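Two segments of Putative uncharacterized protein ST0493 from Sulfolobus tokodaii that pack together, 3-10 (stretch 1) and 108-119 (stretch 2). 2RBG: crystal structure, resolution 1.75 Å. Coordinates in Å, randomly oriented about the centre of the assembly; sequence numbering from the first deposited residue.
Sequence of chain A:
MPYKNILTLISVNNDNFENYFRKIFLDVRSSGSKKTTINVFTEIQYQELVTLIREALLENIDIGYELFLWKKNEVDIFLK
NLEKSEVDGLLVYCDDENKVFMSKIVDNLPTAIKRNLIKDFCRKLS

Stretch 1 (3-10) YKNILTLI
Stretch 2 (108-119) NLPTAIKRNLIK

Residues 3-10 run from Tyr-3 into a strand, Ile-6 to Ile-10; residues 108-119 pass from Pro-110, the N-cap, through a helix beginning at Thr-111, then a type I turn from Lys-114 to Leu-117, into a strand at Leu-117 to Lys-119. Lys-114 N donates to Pro-110 O at 3.1 Å. The register is set by CA separations of 9.5 Å (Tyr-3 to Asn-116), 9.1 Å (Ile-6 to Ile-118) and 8.4 Å (Leu-7 to Ile-113), spacings filled by side chains, and the 324 Å² buried is mainly apolar. Tyr-3 (chi1 m, chi2 116°) covers most: Ile-118 CD1 lies over one ring face, 4.1 Å from the centroid and 21° off the normal, a CH-pi contact. Ile-118 (m, t; phi/psi -88/-44) extends this methyl so that its CD1 also meets Ile-6 CD1 at 3.5 Å; Ile-6 (m, m) leaves its backbone sideways, but its end swings inward. Asn-116 (chi1 m) lies at the ring edge, near its plane; both residues keep some exposure, a setting that polar groups tolerate. Farther along, Leu-7 (t, p) sets CD2 4.0 Å from CG2 of Ile-113 (m, t), and Leu-9 (m, t) sets CD1 3.8 Å from CD1 of Leu-109 (m, t). Thr-8 and Ile-10, alternating with these leucines, stay out of reach.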

# COMPACT_ATOMS: atom_id res chain seq x y z
N TYR A 3 11.24 16.87 4.69
CA TYR A 3 10.97 16.25 6.02
C TYR A 3 12.24 16.18 6.85
O TYR A 3 13.31 15.81 6.35
CB TYR A 3 10.38 14.85 5.83
CG TYR A 3 9.02 14.86 5.17
CD1 TYR A 3 8.81 14.29 3.92
CD2 TYR A 3 7.93 15.46 5.81
CE1 TYR A 3 7.55 14.31 3.31
CE2 TYR A 3 6.67 15.49 5.21
CZ TYR A 3 6.49 14.92 3.96
OH TYR A 3 5.25 14.96 3.37
N LYS A 4 12.12 16.53 8.13
CA LYS A 4 13.25 16.54 9.05
C LYS A 4 13.13 15.51 10.18
O LYS A 4 14.14 15.07 10.72
CB LYS A 4 13.41 17.93 9.67
CG LYS A 4 13.60 19.05 8.65
CD LYS A 4 14.96 18.96 7.96
CE LYS A 4 16.09 19.23 8.94
NZ LYS A 4 17.43 19.16 8.28
N ASN A 5 11.91 15.15 10.54
CA ASN A 5 11.70 14.18 11.61
C ASN A 5 10.37 13.46 11.40
O ASN A 5 9.30 14.01 11.67
CB ASN A 5 11.73 14.87 12.98
CG ASN A 5 11.68 13.88 14.14
OD1 ASN A 5 12.21 12.78 14.05
ND2 ASN A 5 11.06 14.29 15.24
N ILE A 6 10.47 12.24 10.91
CA ILE A 6 9.30 11.42 10.61
C ILE A 6 8.70 10.73 11.83
O ILE A 6 9.42 10.09 12.61
CB ILE A 6 9.67 10.32 9.58
CG1 ILE A 6 10.31 10.95 8.34
CG2 ILE A 6 8.44 9.50 9.21
CD1 ILE A 6 9.39 11.89 7.59
N LEU A 7 7.39 10.87 12.01
CA LEU A 7 6.70 10.21 13.10
C LEU A 7 6.35 8.83 12.56
O LEU A 7 5.58 8.71 11.60
CB LEU A 7 5.41 10.93 13.49
CG LEU A 7 4.55 10.18 14.52
CD1 LEU A 7 5.30 10.07 15.84
CD2 LEU A 7 3.23 10.91 14.71
N THR A 8 6.91 7.78 13.16
CA THR A 8 6.64 6.42 12.73
C THR A 8 5.83 5.69 13.79
O THR A 8 6.23 5.63 14.95
CB THR A 8 7.95 5.64 12.46
OG1 THR A 8 8.62 6.20 11.33
CG2 THR A 8 7.66 4.17 12.18
N LEU A 9 4.68 5.17 13.38
CA LEU A 9 3.80 4.44 14.28
C LEU A 9 3.69 3.01 13.79
O LEU A 9 3.47 2.77 12.60
CB LEU A 9 2.41 5.08 14.31
CG LEU A 9 2.34 6.59 14.55
CD1 LEU A 9 0.89 7.03 14.56
CD2 LEU A 9 3.03 6.93 15.86
N ILE A 10 3.85 2.05 14.70
CA ILE A 10 3.75 0.65 14.32
C ILE A 10 3.13 -0.21 15.41
O ILE A 10 3.43 -0.06 16.59
CB ILE A 10 5.13 0.05 13.95
CG1 ILE A 10 4.99 -1.44 13.65
CG2 ILE A 10 6.13 0.29 15.08
CD1 ILE A 10 6.23 -2.08 13.02
N ASN A 108 -7.11 9.85 15.47
CA ASN A 108 -6.96 10.84 16.53
C ASN A 108 -5.68 11.68 16.47
O ASN A 108 -5.43 12.48 17.38
CB ASN A 108 -7.06 10.17 17.91
CG ASN A 108 -8.46 9.70 18.22
OD1 ASN A 108 -8.96 8.74 17.64
ND2 ASN A 108 -9.12 10.39 19.15
N LEU A 109 -4.88 11.51 15.43
CA LEU A 109 -3.66 12.30 15.29
C LEU A 109 -4.01 13.70 14.83
O LEU A 109 -5.06 13.92 14.22
CB LEU A 109 -2.72 11.67 14.27
CG LEU A 109 -2.11 10.30 14.58
CD1 LEU A 109 -1.34 9.81 13.37
CD2 LEU A 109 -1.19 10.41 15.79
N PRO A 110 -3.13 14.68 15.12
CA PRO A 110 -3.39 16.06 14.70
C PRO A 110 -3.57 16.14 13.19
O PRO A 110 -2.95 15.38 12.43
CB PRO A 110 -2.13 16.79 15.16
CG PRO A 110 -1.73 16.03 16.38
CD PRO A 110 -1.92 14.59 15.94
N THR A 111 -4.43 17.05 12.75
CA THR A 111 -4.70 17.23 11.33
C THR A 111 -3.44 17.39 10.48
O THR A 111 -3.28 16.73 9.46
CB THR A 111 -5.60 18.46 11.10
OG1 THR A 111 -6.83 18.30 11.81
CG2 THR A 111 -5.89 18.64 9.62
N ALA A 112 -2.55 18.27 10.91
CA ALA A 112 -1.31 18.54 10.18
C ALA A 112 -0.45 17.30 9.99
O ALA A 112 0.24 17.17 8.97
CB ALA A 112 -0.51 19.62 10.90
N ILE A 113 -0.48 16.39 10.95
CA ILE A 113 0.32 15.17 10.86
C ILE A 113 -0.29 14.19 9.87
O ILE A 113 0.41 13.61 9.04
CB ILE A 113 0.47 14.51 12.24
CG1 ILE A 113 1.23 15.45 13.18
CG2 ILE A 113 1.22 13.19 12.11
CD1 ILE A 113 1.51 14.89 14.55
N LYS A 114 -1.60 14.00 9.95
CA LYS A 114 -2.29 13.08 9.05
C LYS A 114 -2.17 13.53 7.59
O LYS A 114 -2.16 12.70 6.69
CB LYS A 114 -3.77 12.96 9.43
CG LYS A 114 -4.00 12.25 10.75
CD LYS A 114 -5.49 12.03 11.02
CE LYS A 114 -6.20 13.33 11.35
NZ LYS A 114 -7.61 13.08 11.77
N ARG A 115 -2.05 14.83 7.37
CA ARG A 115 -1.95 15.35 6.02
C ARG A 115 -0.60 15.10 5.37
O ARG A 115 -0.44 15.27 4.16
CB ARG A 115 -2.27 16.85 6.00
CG ARG A 115 -3.63 17.16 6.61
CD ARG A 115 -4.27 18.40 6.01
NE ARG A 115 -5.55 18.69 6.66
CZ ARG A 115 -6.45 19.54 6.18
NH1 ARG A 115 -6.23 20.19 5.05
NH2 ARG A 115 -7.58 19.75 6.85
N ASN A 116 0.38 14.69 6.17
CA ASN A 116 1.71 14.40 5.63
C ASN A 116 2.03 12.92 5.71
O ASN A 116 3.16 12.52 5.99
CB ASN A 116 2.78 15.21 6.36
CG ASN A 116 2.74 16.68 5.99
OD1 ASN A 116 1.96 17.46 6.54
ND2 ASN A 116 3.58 17.07 5.03
N LEU A 117 1.01 12.09 5.47
CA LEU A 117 1.16 10.64 5.48
C LEU A 117 2.00 10.24 4.27
O LEU A 117 1.60 10.46 3.13
CB LEU A 117 -0.22 9.98 5.42
CG LEU A 117 -0.28 8.46 5.32
CD1 LEU A 117 0.33 7.83 6.57
CD2 LEU A 117 -1.73 8.03 5.17
N ILE A 118 3.17 9.66 4.53
CA ILE A 118 4.09 9.25 3.47
C ILE A 118 3.81 7.83 2.98
O ILE A 118 3.81 7.56 1.78
CB ILE A 118 5.55 9.31 3.96
CG1 ILE A 118 5.90 10.75 4.35
CG2 ILE A 118 6.49 8.80 2.87
CD1 ILE A 118 7.25 10.89 5.00
N LYS A 119 3.58 6.93 3.92
CA LYS A 119 3.29 5.54 3.60
C LYS A 119 2.44 4.94 4.71
O LYS A 119 2.71 5.16 5.89
CB LYS A 119 4.59 4.73 3.46
CG LYS A 119 4.39 3.21 3.26
CD LYS A 119 3.68 2.88 1.96
CE LYS A 119 3.46 1.37 1.79
NZ LYS A 119 4.73 0.63 1.53